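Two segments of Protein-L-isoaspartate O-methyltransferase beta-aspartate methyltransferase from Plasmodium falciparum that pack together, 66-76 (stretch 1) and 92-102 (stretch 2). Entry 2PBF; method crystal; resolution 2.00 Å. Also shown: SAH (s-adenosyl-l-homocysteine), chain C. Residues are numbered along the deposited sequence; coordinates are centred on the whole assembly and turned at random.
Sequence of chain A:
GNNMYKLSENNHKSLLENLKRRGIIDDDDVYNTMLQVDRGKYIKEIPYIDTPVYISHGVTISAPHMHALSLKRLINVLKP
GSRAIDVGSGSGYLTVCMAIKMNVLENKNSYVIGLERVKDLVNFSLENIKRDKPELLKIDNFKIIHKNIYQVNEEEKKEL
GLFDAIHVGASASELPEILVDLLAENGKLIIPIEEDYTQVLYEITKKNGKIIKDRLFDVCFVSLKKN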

# COMPACT_ATOMS: atom_id res chain seq x y z
N MET A 66 -5.23 9.28 -2.63
CA MET A 66 -4.07 8.53 -3.06
C MET A 66 -4.18 7.07 -2.70
O MET A 66 -3.78 6.24 -3.52
CB MET A 66 -2.76 9.11 -2.53
CG MET A 66 -2.19 10.25 -3.37
SD MET A 66 -2.33 10.09 -5.21
CE MET A 66 -1.61 8.48 -5.52
N HIS A 67 -4.71 6.77 -1.50
CA HIS A 67 -5.03 5.39 -1.14
C HIS A 67 -6.08 4.85 -2.11
O HIS A 67 -5.96 3.71 -2.61
CB HIS A 67 -5.58 5.26 0.29
CG HIS A 67 -4.59 5.53 1.39
ND1 HIS A 67 -4.97 6.11 2.58
CD2 HIS A 67 -3.25 5.29 1.49
CE1 HIS A 67 -3.91 6.24 3.37
NE2 HIS A 67 -2.86 5.73 2.74
N ALA A 68 -7.12 5.64 -2.36
CA ALA A 68 -8.23 5.18 -3.21
C ALA A 68 -7.74 4.85 -4.61
O ALA A 68 -8.09 3.81 -5.16
CB ALA A 68 -9.34 6.20 -3.26
N LEU A 69 -6.92 5.74 -5.17
CA LEU A 69 -6.42 5.60 -6.53
C LEU A 69 -5.49 4.39 -6.66
O LEU A 69 -5.61 3.61 -7.61
CB LEU A 69 -5.72 6.89 -6.97
CG LEU A 69 -4.65 6.77 -8.07
CD1 LEU A 69 -5.23 6.63 -9.49
CD2 LEU A 69 -3.75 7.96 -8.00
N SER A 70 -4.59 4.21 -5.70
CA SER A 70 -3.69 3.07 -5.73
C SER A 70 -4.44 1.75 -5.57
O SER A 70 -4.13 0.75 -6.23
CB SER A 70 -2.61 3.22 -4.65
OG SER A 70 -1.68 4.21 -5.03
N LEU A 71 -5.44 1.76 -4.69
CA LEU A 71 -6.23 0.59 -4.43
C LEU A 71 -7.03 0.22 -5.67
O LEU A 71 -7.20 -0.96 -5.97
CB LEU A 71 -7.15 0.84 -3.24
CG LEU A 71 -7.63 -0.27 -2.31
CD1 LEU A 71 -6.48 -1.12 -1.73
CD2 LEU A 71 -8.47 0.33 -1.17
N LYS A 72 -7.53 1.23 -6.37
CA LYS A 72 -8.24 1.05 -7.65
C LYS A 72 -7.36 0.33 -8.66
O LYS A 72 -7.79 -0.63 -9.27
CB LYS A 72 -8.70 2.39 -8.20
CG LYS A 72 -9.22 2.39 -9.65
CD LYS A 72 -9.10 3.80 -10.25
CE LYS A 72 -9.82 3.92 -11.63
NZ LYS A 72 -9.16 3.11 -12.73
N ARG A 73 -6.11 0.77 -8.81
CA ARG A 73 -5.21 0.22 -9.81
C ARG A 73 -4.88 -1.23 -9.51
O ARG A 73 -4.58 -2.02 -10.42
CB ARG A 73 -3.91 1.01 -9.91
CG ARG A 73 -4.04 2.51 -10.16
CD ARG A 73 -4.93 2.84 -11.35
NE ARG A 73 -4.43 2.29 -12.59
CZ ARG A 73 -4.69 2.78 -13.80
NH1 ARG A 73 -5.43 3.88 -13.94
NH2 ARG A 73 -4.20 2.18 -14.87
N LEU A 74 -4.92 -1.58 -8.23
CA LEU A 74 -4.54 -2.91 -7.79
C LEU A 74 -5.74 -3.81 -7.53
O LEU A 74 -5.59 -4.96 -7.17
CB LEU A 74 -3.66 -2.81 -6.52
CG LEU A 74 -2.24 -2.27 -6.70
CD1 LEU A 74 -1.59 -1.99 -5.38
CD2 LEU A 74 -1.38 -3.20 -7.55
N ILE A 75 -6.95 -3.28 -7.72
CA ILE A 75 -8.15 -3.94 -7.24
C ILE A 75 -8.32 -5.39 -7.72
O ILE A 75 -8.77 -6.25 -6.95
CB ILE A 75 -9.45 -3.08 -7.44
CG1 ILE A 75 -10.48 -3.36 -6.34
CG2 ILE A 75 -10.06 -3.25 -8.84
CD1 ILE A 75 -9.95 -3.11 -4.94
N ASN A 76 -7.94 -5.65 -8.96
CA ASN A 76 -8.14 -6.97 -9.56
C ASN A 76 -7.00 -7.95 -9.32
O ASN A 76 -7.16 -9.14 -9.58
CB ASN A 76 -8.42 -6.88 -11.07
CG ASN A 76 -9.67 -6.11 -11.40
OD1 ASN A 76 -9.66 -5.24 -12.28
ND2 ASN A 76 -10.76 -6.42 -10.70
N GLY A 92 0.20 1.81 8.00
CA GLY A 92 -0.38 0.47 7.76
C GLY A 92 -1.78 0.53 7.15
O GLY A 92 -2.44 -0.50 6.98
N TYR A 93 -2.24 1.73 6.80
CA TYR A 93 -3.61 1.91 6.29
C TYR A 93 -3.86 1.01 5.07
O TYR A 93 -4.80 0.18 5.03
CB TYR A 93 -3.96 3.40 5.96
CG TYR A 93 -5.41 3.46 5.52
CD1 TYR A 93 -6.44 3.54 6.48
CD2 TYR A 93 -5.77 3.31 4.17
CE1 TYR A 93 -7.78 3.53 6.10
CE2 TYR A 93 -7.11 3.31 3.78
CZ TYR A 93 -8.11 3.42 4.75
OH TYR A 93 -9.45 3.38 4.41
N LEU A 94 -2.98 1.15 4.10
CA LEU A 94 -3.14 0.43 2.84
C LEU A 94 -2.87 -1.07 2.98
O LEU A 94 -3.49 -1.88 2.27
CB LEU A 94 -2.32 1.07 1.71
CG LEU A 94 -2.91 0.78 0.32
CD1 LEU A 94 -4.21 1.56 0.02
CD2 LEU A 94 -1.90 1.16 -0.65
N THR A 95 -1.97 -1.43 3.89
CA THR A 95 -1.68 -2.83 4.17
C THR A 95 -2.90 -3.59 4.68
O THR A 95 -3.19 -4.69 4.21
CB THR A 95 -0.50 -3.00 5.18
OG1 THR A 95 0.39 -1.90 5.06
CG2 THR A 95 0.26 -4.27 4.88
N VAL A 96 -3.61 -3.00 5.63
CA VAL A 96 -4.89 -3.52 6.12
C VAL A 96 -5.95 -3.58 5.01
O VAL A 96 -6.68 -4.57 4.89
CB VAL A 96 -5.36 -2.71 7.35
CG1 VAL A 96 -6.72 -3.19 7.86
CG2 VAL A 96 -4.32 -2.81 8.46
N CYS A 97 -6.02 -2.55 4.17
CA CYS A 97 -6.89 -2.59 3.00
C CYS A 97 -6.57 -3.85 2.17
O CYS A 97 -7.47 -4.58 1.78
CB CYS A 97 -6.78 -1.28 2.18
SG CYS A 97 -7.74 0.13 2.83
N MET A 98 -5.29 -4.12 1.93
CA MET A 98 -4.93 -5.34 1.20
C MET A 98 -5.33 -6.63 1.92
O MET A 98 -5.85 -7.55 1.29
CB MET A 98 -3.43 -5.38 0.91
CG MET A 98 -2.91 -4.35 -0.07
SD MET A 98 -1.10 -4.49 -0.06
CE MET A 98 -0.74 -3.40 -1.41
N ALA A 99 -5.08 -6.71 3.24
CA ALA A 99 -5.51 -7.85 4.07
C ALA A 99 -7.01 -8.12 3.97
O ALA A 99 -7.44 -9.28 3.99
CB ALA A 99 -5.12 -7.61 5.54
N ILE A 100 -7.79 -7.04 3.93
CA ILE A 100 -9.24 -7.12 3.86
C ILE A 100 -9.72 -7.62 2.52
O ILE A 100 -10.51 -8.56 2.46
CB ILE A 100 -9.92 -5.76 4.20
CG1 ILE A 100 -9.92 -5.54 5.70
CG2 ILE A 100 -11.38 -5.69 3.64
CD1 ILE A 100 -10.41 -6.73 6.48
N LYS A 101 -9.20 -7.03 1.45
CA LYS A 101 -9.61 -7.39 0.11
C LYS A 101 -9.24 -8.84 -0.24
O LYS A 101 -9.94 -9.52 -1.01
CB LYS A 101 -8.95 -6.45 -0.90
CG LYS A 101 -9.89 -6.01 -1.98
CD LYS A 101 -9.80 -6.91 -3.14
CE LYS A 101 -11.04 -6.88 -3.98
NZ LYS A 101 -10.84 -7.88 -5.09
N MET A 102 -8.13 -9.28 0.32
CA MET A 102 -7.60 -10.61 0.03
C MET A 102 -8.02 -11.66 1.08
O MET A 102 -7.64 -12.82 0.99
CB MET A 102 -6.07 -10.52 -0.09
CG MET A 102 -5.59 -9.75 -1.33
SD MET A 102 -3.86 -9.28 -1.22
CE MET A 102 -3.11 -10.78 -1.76
N SAH C . 1.11 3.84 2.56
CA SAH C . 1.62 4.75 3.61
CB SAH C . 2.56 5.75 2.98
CG SAH C . 3.44 6.35 4.08
SD SAH C . 4.60 7.55 3.41
C SAH C . 0.52 5.46 4.40
O SAH C . -0.42 5.97 3.79
OXT SAH C . 0.56 5.54 5.66
C5' SAH C . 5.79 6.35 2.74
C4' SAH C . 6.48 5.45 3.77
O4' SAH C . 7.56 4.85 3.11
C3' SAH C . 7.06 6.13 5.00
O3' SAH C . 6.47 5.57 6.16
C2' SAH C . 8.56 5.85 4.93
O2' SAH C . 9.13 5.62 6.20
C1' SAH C . 8.58 4.60 4.06
N9 SAH C . 9.83 4.37 3.30
C8 SAH C . 10.60 5.32 2.70
N7 SAH C . 11.62 4.69 2.07
C5 SAH C . 11.53 3.36 2.28
C6 SAH C . 12.32 2.27 1.88
N6 SAH C . 13.43 2.42 1.16
N1 SAH C . 11.94 1.00 2.23
C2 SAH C . 10.81 0.81 2.99
N3 SAH C . 10.06 1.89 3.38
C4 SAH C . 10.40 3.15 3.03

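Two helices running in roughly the same direction, their axes 36° apart and 11.0 Å at closest approach, meet through H67, L71, L74 and I75 of stretch 1. M66 stands outside the contact, and the first working position is H67, where the backbones come near: its CA lies 6.6 Å from the CA of L94. H67 points toward the second helix and does two jobs with one ring. One face receives Y93 in an offset stack, centroids 4.7 Å apart and planes at 20°, with H67 ND1 3.3 Å from Y93 CD2. At the ring edge, H67 NE2 donates a nearly straight hydrogen bond to SAH O at 2.7 Å. A flat, polar aromatic suits this buried site, since it can pack and bind ligand at once. L94 CD1 fills the space beside it, 4.0 Å from H67 CB.

A68 and L69 face elsewhere, and S70, though it points toward the partner, makes no close contact. L71 carries the middle of the interface. Its CA-to-CB bond runs sideways, but the t, p rotamer brings CD1 in, 3.9 Å from L94 CD1 and 3.9 Å from C97 CB. L94 uses the same t, p combination from its own sideways start, so two branched leucines meet end to end, while compact C97 needs little reach.

K72 and R73 again lie out of reach. L74 points toward the partner, and its CD1 lies 4.3 Å from M98 CE; extended M98, m, t, t, spans the gap with a slender chain. At I75 the contact turns polar at one atom: K101 NZ donates to I75 O at 3.2 Å, while K101 CE lies 4.0 Å from I75 CD1. A lysine suits this margin, its aliphatic stem covering isoleucine and its amine satisfying a backbone carbonyl. The contact buries 448 Å², both sides summed.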